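Local structure of glycosyl hydrolase (Rhizobium leguminosarum bv. trifolii, 5NDX) at residues V426-S431 and T520-V525. The protein probably hydrolyses O-glycosidic bonds as a family 39 glycoside hydrolase, being the bacterial orthologue of human alpha-L-iduronidase. The protein carries 2 engineered substitutions. Sequence-based numbering, arbitrary orientation.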
# COMPACT_ATOMS: atom_id res chain seq x y z
N VAL A 426 18.02 21.84 -0.16
CA VAL A 426 17.44 21.96 1.15
C VAL A 426 18.53 21.76 2.20
O VAL A 426 19.35 20.80 2.14
CB VAL A 426 16.30 20.94 1.37
CG1 VAL A 426 15.81 20.90 2.79
CG2 VAL A 426 15.14 21.24 0.43
N ARG A 427 18.55 22.69 3.16
CA ARG A 427 19.34 22.51 4.38
C ARG A 427 18.32 22.14 5.43
O ARG A 427 17.45 22.95 5.76
CB ARG A 427 20.09 23.74 4.81
CG ARG A 427 20.91 23.55 6.10
CD ARG A 427 21.50 24.87 6.62
NE ARG A 427 22.17 24.61 7.88
CZ ARG A 427 23.45 24.27 8.04
NH1 ARG A 427 24.32 24.17 7.03
NH2 ARG A 427 23.88 24.02 9.25
N LEU A 428 18.41 20.91 5.92
CA LEU A 428 17.44 20.40 6.88
C LEU A 428 18.09 20.40 8.24
O LEU A 428 19.15 19.81 8.42
CB LEU A 428 17.03 18.98 6.52
CG LEU A 428 16.09 18.26 7.50
CD1 LEU A 428 14.75 18.96 7.50
CD2 LEU A 428 15.90 16.82 7.05
N GLU A 429 17.44 21.05 9.19
CA GLU A 429 17.87 21.12 10.58
C GLU A 429 16.80 20.47 11.44
O GLU A 429 15.62 20.71 11.25
CB GLU A 429 18.07 22.59 10.99
CG GLU A 429 19.23 23.19 10.18
CD GLU A 429 19.53 24.66 10.43
OE1 GLU A 429 18.93 25.25 11.35
OE2 GLU A 429 20.40 25.23 9.72
N VAL A 430 17.20 19.62 12.36
CA VAL A 430 16.25 19.04 13.29
C VAL A 430 16.76 19.43 14.69
O VAL A 430 17.89 19.13 15.03
CB VAL A 430 16.16 17.52 13.20
CG1 VAL A 430 15.14 16.98 14.21
CG2 VAL A 430 15.76 17.07 11.80
N SER A 431 15.92 20.09 15.46
CA SER A 431 16.26 20.50 16.82
C SER A 431 15.30 19.87 17.82
O SER A 431 14.37 19.16 17.46
CB SER A 431 16.21 22.03 16.93
OG SER A 431 14.91 22.48 16.66
N THR A 520 12.29 11.64 -0.40
CA THR A 520 13.38 11.41 0.52
C THR A 520 12.78 11.11 1.91
O THR A 520 11.89 11.81 2.37
CB THR A 520 14.25 12.65 0.68
OG1 THR A 520 14.70 13.11 -0.60
CG2 THR A 520 15.50 12.40 1.52
N GLN A 521 13.30 10.09 2.59
CA GLN A 521 12.90 9.84 4.00
C GLN A 521 14.12 10.07 4.88
O GLN A 521 15.19 9.51 4.63
CB GLN A 521 12.36 8.42 4.15
CG GLN A 521 11.50 8.22 5.38
CD GLN A 521 10.18 8.91 5.26
OE1 GLN A 521 9.67 9.15 4.15
NE2 GLN A 521 9.57 9.21 6.41
N VAL A 522 13.99 10.98 5.85
CA VAL A 522 15.05 11.27 6.79
C VAL A 522 14.63 10.68 8.16
O VAL A 522 13.59 11.05 8.72
CB VAL A 522 15.22 12.77 6.93
CG1 VAL A 522 16.38 13.09 7.89
CG2 VAL A 522 15.42 13.43 5.53
N LEU A 523 15.43 9.76 8.69
CA LEU A 523 15.21 9.16 9.98
C LEU A 523 16.34 9.61 10.85
O LEU A 523 17.51 9.50 10.45
CB LEU A 523 15.24 7.64 9.88
CG LEU A 523 14.23 7.02 8.89
CD1 LEU A 523 14.46 5.51 8.72
CD2 LEU A 523 12.84 7.28 9.34
N VAL A 524 16.00 10.20 11.99
CA VAL A 524 16.98 10.59 13.00
C VAL A 524 16.59 9.85 14.29
O VAL A 524 15.54 10.13 14.86
CB VAL A 524 16.97 12.08 13.25
CG1 VAL A 524 18.01 12.44 14.29
CG2 VAL A 524 17.27 12.86 11.96
N VAL A 525 17.38 8.85 14.68
CA VAL A 525 16.95 7.93 15.72
C VAL A 525 17.95 7.92 16.89
O VAL A 525 19.13 7.99 16.65
CB VAL A 525 16.71 6.52 15.19
CG1 VAL A 525 15.64 6.56 14.14
CG2 VAL A 525 17.96 5.88 14.62
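No flat group takes part where Leu428 meets Val522 and Val430 meets Val524; the guanidinium of Arg427 belongs to the other side of its strand, turned from the apolar interface. The carboxylate of Glu429 lies at the edge of that guanidinium, nearly in its plane, and Arg427 NE donates to the anti lone pair of Glu429 OE2 at 2.6 Å, a salt bridge whose N-H...O angle is 158°. Glu429 also pairs with Arg6, so two arginines share one carboxylate.

The inward side illustrates how facing layers of a beta sandwich can meet through aliphatic branches. The ends of Leu428 and Val522 meet head on. With CG anti to the backbone N (chi1 176°), Leu428 extends CD2 across the gap to meet both methyls of Val522, CG2 at 3.7 Å and CG1 at 3.9 Å. Two residues along, Val430 CG2 faces Val524 CG2 more loosely, at 4.5 Å. The CA atoms of Leu428 and Val522 remain 9.4 Å apart, too far for backbone pairing, and all four residues are buried.

Val407 contacts both Val430 and Val524, bridging the second pair. Strand 422-431 runs between strands 4-10 and 508-516, whereas strand 518-526 lies between 436-445 and 407-413; apolar packing thus joins strands that are not sheet neighbours, consistent with two facing sandwich layers, away from the ligand pockets.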